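Local atomic coordinates of putative decarboxylase involved in desferrioxamine biosynthesis (Erwinia amylovora, PDB entry 5O5C), a protein that probably catalyses the pyridoxal-phosphate-dependent decarboxylation of lysine, a step in the biosynthesis of the siderophore desferrioxamine. Residues Ile165-Gly169 against Gly170-Asn174; Ser376-Thr379 against Thr380-Phe383. All coordinates share one frame; numbering follows the deposited sequence.

In the fold
Both contacts are local, and they follow each other in series along the chain, neither nesting nor crossing. Interaction 1 comes first and closes the turn by which strand 163-167, outermost in the mixed sheet within this chain, passes into helix 170-189. About two hundred residues later, interaction 2 bends the loop between strand 339-343 and helix 385-394. The two meet in space, their centres about 10 Å apart, where Gln172 NE2 probably hydrogen-bonds to Gln378 OE1 at 3.0 Å. Each grips a different cofactor: Ile165-Asn174 holds the phosphate of its own subunit's site, whereas Ser376-Phe383 reaches into that of the second subunit. The pair thus illustrates how one dimer builds two composite active sites.

Interaction 1: Ile165-Gly169 against Gly170-Asn174; sequences IFTSG and GTQSN. With PLP (pyridoxal-5'-phosphate), chain H.
Gln172 lies against Thr167 and Ser168 across a turn that has Gly169 at its centre. Gly169 occupies the N-cap position, in a backbone conformation (phi 157°) that glycine adopts readily. Its own carbonyl starts the helix: Gly169 O accepts from Ser173 N at 2.9 Å. Gln172 folds back over the incoming loop: CG stands anti to the backbone N (chi1 -180°) and the extended chain slides past Thr167 in the opposite direction. Two donors of Ser168 thereby grip Gln172 OE1, OG at 2.7 Å, tilted only modestly from the amide plane, and N at 3.1 Å, well above that plane. At the other end of the amide, Gln172 NE2 rests 3.3 Å from Thr167 CB. Thr167 OG1 lies 2.8 Å from Ser173 OG and 3.1 Å from Gly169 O. At the same turn, Gly170 N donates to O2P of the cofactor, while Thr171 N and Thr171 OG1 both donate to O3P, each at 2.6 Å. This is a phosphate-binding turn at a helix N terminus, as in fold-type I pyridoxal-phosphate enzymes.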
loop_
_atom_site.group_PDB
_atom_site.type_symbol
_atom_site.label_atom_id
_atom_site.label_comp_id
_atom_site.label_asym_id
_atom_site.label_seq_id
_atom_site.Cartn_x
_atom_site.Cartn_y
_atom_site.Cartn_z
ATOM N N ILE B 165 3.441 -5.326 11.854
ATOM C CA ILE B 165 3.985 -4.586 10.747
ATOM C C ILE B 165 2.908 -3.657 10.172
ATOM O O ILE B 165 1.732 -3.932 10.266
ATOM C CB ILE B 165 4.532 -5.585 9.714
ATOM C CG1 ILE B 165 5.052 -4.885 8.487
ATOM C CG2 ILE B 165 3.490 -6.599 9.317
ATOM C CD1 ILE B 165 6.395 -4.279 8.676
ATOM N N PHE B 166 3.325 -2.534 9.614
ATOM C CA PHE B 166 2.398 -1.684 8.933
ATOM C C PHE B 166 2.271 -2.198 7.479
ATOM O O PHE B 166 3.266 -2.499 6.797
ATOM C CB PHE B 166 2.833 -0.246 9.004
ATOM C CG PHE B 166 2.375 0.488 10.238
ATOM C CD1 PHE B 166 3.094 0.418 11.422
ATOM C CD2 PHE B 166 1.256 1.338 10.190
ATOM C CE1 PHE B 166 2.673 1.098 12.563
ATOM C CE2 PHE B 166 0.833 2.034 11.328
ATOM C CZ PHE B 166 1.547 1.928 12.503
ATOM N N THR B 167 1.033 -2.232 7.010
ATOM C CA THR B 167 0.672 -2.619 5.653
ATOM C C THR B 167 -0.145 -1.547 4.994
ATOM O O THR B 167 -0.443 -0.563 5.618
ATOM C CB THR B 167 -0.275 -3.788 5.707
ATOM O OG1 THR B 167 -1.448 -3.345 6.372
ATOM C CG2 THR B 167 0.345 -4.916 6.476
ATOM N N SER B 168 -0.615 -1.798 3.760
ATOM C CA SER B 168 -1.372 -0.805 3.028
ATOM C C SER B 168 -2.702 -0.578 3.628
ATOM O O SER B 168 -3.321 0.464 3.411
ATOM C CB SER B 168 -1.559 -1.172 1.562
ATOM O OG SER B 168 -2.071 -2.435 1.293
ATOM N N GLY B 169 -3.171 -1.586 4.350
ATOM C CA GLY B 169 -4.443 -1.534 4.988
ATOM C C GLY B 169 -4.948 -2.925 5.234
ATOM O O GLY B 169 -4.241 -3.967 5.063
ATOM N N GLY B 170 -6.211 -2.900 5.615
ATOM C CA GLY B 170 -6.954 -3.996 6.150
ATOM C C GLY B 170 -7.017 -5.198 5.307
ATOM O O GLY B 170 -6.892 -6.283 5.833
ATOM N N THR B 171 -7.259 -4.989 4.011
ATOM C CA THR B 171 -7.134 -6.006 3.034
ATOM C C THR B 171 -5.789 -6.784 3.022
ATOM O O THR B 171 -5.816 -7.975 2.966
ATOM C CB THR B 171 -7.463 -5.447 1.647
ATOM O OG1 THR B 171 -8.718 -4.748 1.706
ATOM C CG2 THR B 171 -7.473 -6.561 0.610
ATOM N N GLN B 172 -4.651 -6.115 2.973
ATOM C CA GLN B 172 -3.353 -6.781 2.985
ATOM C C GLN B 172 -3.078 -7.416 4.356
ATOM O O GLN B 172 -2.499 -8.480 4.436
ATOM C CB GLN B 172 -2.248 -5.783 2.627
ATOM C CG GLN B 172 -0.850 -6.311 2.587
ATOM C CD GLN B 172 0.164 -5.173 2.521
ATOM O OE1 GLN B 172 -0.092 -4.181 1.929
ATOM N NE2 GLN B 172 1.267 -5.297 3.229
ATOM N N SER B 173 -3.517 -6.783 5.441
ATOM C CA SER B 173 -3.396 -7.433 6.772
ATOM C C SER B 173 -4.160 -8.783 6.845
ATOM O O SER B 173 -3.603 -9.812 7.364
ATOM C CB SER B 173 -3.860 -6.456 7.831
ATOM O OG SER B 173 -3.122 -5.220 7.659
ATOM N N ASN B 174 -5.379 -8.795 6.285
ATOM C CA ASN B 174 -6.200 -10.017 6.220
ATOM C C ASN B 174 -5.574 -11.041 5.318
ATOM O O ASN B 174 -5.652 -12.220 5.611
ATOM C CB ASN B 174 -7.652 -9.772 5.823
ATOM C CG ASN B 174 -8.489 -9.186 6.951
ATOM O OD1 ASN B 174 -8.099 -9.232 8.127
ATOM N ND2 ASN B 174 -9.657 -8.665 6.607
HETATM N N1 PLP H . -11.930 -5.696 7.600
HETATM C C2 PLP H . -12.994 -4.982 8.023
HETATM C C2A PLP H . -13.752 -5.395 9.249
HETATM C C3 PLP H . -13.386 -3.783 7.269
HETATM O O3 PLP H . -14.460 -3.014 7.648
HETATM C C4 PLP H . -12.551 -3.454 6.088
HETATM C C4A PLP H . -12.886 -2.314 5.208
HETATM C C5 PLP H . -11.420 -4.312 5.731
HETATM C C6 PLP H . -11.186 -5.425 6.515
HETATM C C5A PLP H . -10.579 -3.985 4.518
HETATM O O4P PLP H . -9.844 -2.817 4.917
HETATM P P PLP H . -8.942 -1.867 3.972
HETATM O O1P PLP H . -9.934 -1.110 3.148
HETATM O O2P PLP H . -8.250 -0.945 4.944
HETATM O O3P PLP H . -8.003 -2.678 3.150
HETATM O O HOH W 1 3.893 -4.363 4.890
HETATM O O HOH W 2 -4.458 -3.475 1.827
#

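Interaction 2: Ser376-Thr379 against Thr380-Phe383; sequences SIQT and TRRF. With PLP (pyridoxal-5'-phosphate), chain G.
Between Thr379 and Thr380 the irregular chain turns sharply, its adjoining CA atoms 3.8 Å apart and no hydrogen bond spanning the two segments. The unusual torsions of Thr379 (phi -105°, psi -100°) bring its backbone N within 3.3 Å of Thr380 N, two donors side by side. Before this bend lies an ST turn, in which Ser376 OG accepts from Gln378 N at 3.1 Å. The loop contributes to a phosphate site shared across the dimer interface, for the cofactor it meets is also held by Thr171, Thr273 and His329 of the second subunit.

Thr380 makes the direct contact: its N-H and its hydroxyl both donate to O3P, with OG1 at 2.7 Å. Standing anti to the carbonyl carbon (chi1 -66°), OG1 remains beside the backbone N, and the two donors can converge on one phosphate oxygen. Thr379 adds packing of its CB against the same O3P, and its hydroxyl bonds to Thr171 OG1 of the second subunit, tying the loop to the opposing half of the site.

Behind the bend, Gln378 and Arg381 cross at about a right angle. Gln378 OE1, whose stronger partner is Gln172, meets the aliphatic CD of Arg381 at 3.4 Å. The chain of Arg381 bends at chi3, and its guanidinium forms a salt bridge through NH2 to Glu145. NH1 donates to a water lying in plane at the guanidinium edge; this water in turn donates to Ser376 OG and Thr379 O, stitching the two segments together. A second water works on the phosphate side: it accepts from Thr379 N and gives its two protons to Thr380 O, at 2.9 Å, and to O2P of the cofactor, at 2.7 Å.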
loop_
_atom_site.group_PDB
_atom_site.type_symbol
_atom_site.label_atom_id
_atom_site.label_comp_id
_atom_site.label_asym_id
_atom_site.label_seq_id
_atom_site.Cartn_x
_atom_site.Cartn_y
_atom_site.Cartn_z
ATOM N N SER B 376 7.191 -8.416 6.206
ATOM C CA SER B 376 6.283 -7.708 5.298
ATOM C C SER B 376 6.152 -8.505 4.052
ATOM O O SER B 376 7.071 -9.267 3.734
ATOM C CB SER B 376 6.870 -6.331 4.986
ATOM O OG SER B 376 5.995 -5.502 4.230
ATOM N N ILE B 377 5.007 -8.360 3.367
ATOM C CA ILE B 377 4.798 -8.826 2.022
ATOM C C ILE B 377 4.914 -7.697 0.978
ATOM O O ILE B 377 4.676 -7.920 -0.223
ATOM C CB ILE B 377 3.470 -9.663 1.818
ATOM C CG1 ILE B 377 2.253 -8.907 2.247
ATOM C CG2 ILE B 377 3.548 -11.037 2.483
ATOM C CD1 ILE B 377 1.081 -9.127 1.350
ATOM N N GLN B 378 5.284 -6.498 1.425
ATOM C CA GLN B 378 5.718 -5.423 0.539
ATOM C C GLN B 378 7.255 -5.334 0.582
ATOM O O GLN B 378 7.914 -5.872 1.496
ATOM C CB GLN B 378 5.139 -4.085 1.035
ATOM C CG GLN B 378 3.604 -3.981 1.072
ATOM C CD GLN B 378 3.081 -2.733 1.789
ATOM O OE1 GLN B 378 2.887 -2.726 2.985
ATOM N NE2 GLN B 378 2.815 -1.708 1.047
ATOM N N THR B 379 7.801 -4.584 -0.371
ATOM C CA THR B 379 9.167 -4.184 -0.338
ATOM C C THR B 379 9.279 -2.695 0.060
ATOM O O THR B 379 9.132 -2.360 1.208
ATOM C CB THR B 379 9.902 -4.599 -1.633
ATOM O OG1 THR B 379 9.619 -5.977 -1.965
ATOM C CG2 THR B 379 11.447 -4.495 -1.404
ATOM N N THR B 380 9.474 -1.791 -0.886
ATOM C CA THR B 380 9.433 -0.391 -0.627
ATOM C C THR B 380 8.146 0.025 0.102
ATOM O O THR B 380 7.050 -0.267 -0.362
ATOM C CB THR B 380 9.509 0.370 -1.949
ATOM O OG1 THR B 380 10.765 0.119 -2.494
ATOM C CG2 THR B 380 9.363 1.837 -1.759
ATOM N N ARG B 381 8.295 0.703 1.218
ATOM C CA ARG B 381 7.161 1.036 2.045
ATOM C C ARG B 381 7.350 2.385 2.736
ATOM O O ARG B 381 8.383 2.650 3.270
ATOM C CB ARG B 381 6.920 -0.060 3.054
ATOM C CG ARG B 381 5.561 -0.016 3.710
ATOM C CD ARG B 381 5.409 -1.212 4.649
ATOM N NE ARG B 381 5.915 -0.922 6.001
ATOM C CZ ARG B 381 6.946 -1.506 6.591
ATOM N NH1 ARG B 381 7.707 -2.411 5.967
ATOM N NH2 ARG B 381 7.256 -1.152 7.822
ATOM N N ARG B 382 6.313 3.190 2.717
ATOM C CA ARG B 382 6.320 4.544 3.216
ATOM C C ARG B 382 6.116 4.573 4.729
ATOM O O ARG B 382 5.653 3.627 5.328
ATOM C CB ARG B 382 5.279 5.380 2.451
ATOM C CG ARG B 382 3.820 5.199 2.866
ATOM C CD ARG B 382 2.852 5.845 1.917
ATOM N NE ARG B 382 3.030 7.266 1.840
ATOM C CZ ARG B 382 2.299 8.218 2.433
ATOM N NH1 ARG B 382 1.240 7.959 3.187
ATOM N NH2 ARG B 382 2.657 9.489 2.241
ATOM N N PHE B 383 6.542 5.642 5.351
ATOM C CA PHE B 383 6.613 5.760 6.819
ATOM C C PHE B 383 5.247 6.120 7.441
ATOM O O PHE B 383 5.056 7.152 8.097
ATOM C CB PHE B 383 7.670 6.788 7.127
ATOM C CG PHE B 383 8.038 6.957 8.578
ATOM C CD1 PHE B 383 7.701 6.051 9.574
ATOM C CD2 PHE B 383 8.769 8.088 8.929
ATOM C CE1 PHE B 383 8.058 6.284 10.894
ATOM C CE2 PHE B 383 9.132 8.312 10.244
ATOM C CZ PHE B 383 8.776 7.413 11.221
HETATM N N1 PLP G . 11.207 -5.177 -9.523
HETATM C C2 PLP G . 12.365 -4.485 -9.681
HETATM C C2A PLP G . 13.184 -4.605 -10.930
HETATM C C3 PLP G . 12.824 -3.558 -8.640
HETATM O O3 PLP G . 13.994 -2.881 -8.820
HETATM C C4 PLP G . 11.992 -3.444 -7.414
HETATM C C4A PLP G . 12.375 -2.524 -6.315
HETATM C C5 PLP G . 10.745 -4.265 -7.355
HETATM C C6 PLP G . 10.413 -5.084 -8.438
HETATM C C5A PLP G . 9.830 -4.181 -6.146
HETATM O O4P PLP G . 9.207 -2.892 -6.101
HETATM P P PLP G . 8.874 -2.147 -4.707
HETATM O O1P PLP G . 8.356 -0.806 -5.186
HETATM O O2P PLP G . 7.819 -3.040 -4.097
HETATM O O3P PLP G . 10.163 -2.052 -3.958
HETATM O O HOH W 3 8.207 -3.445 3.541
HETATM O O HOH W 4 6.310 -2.620 -1.959
#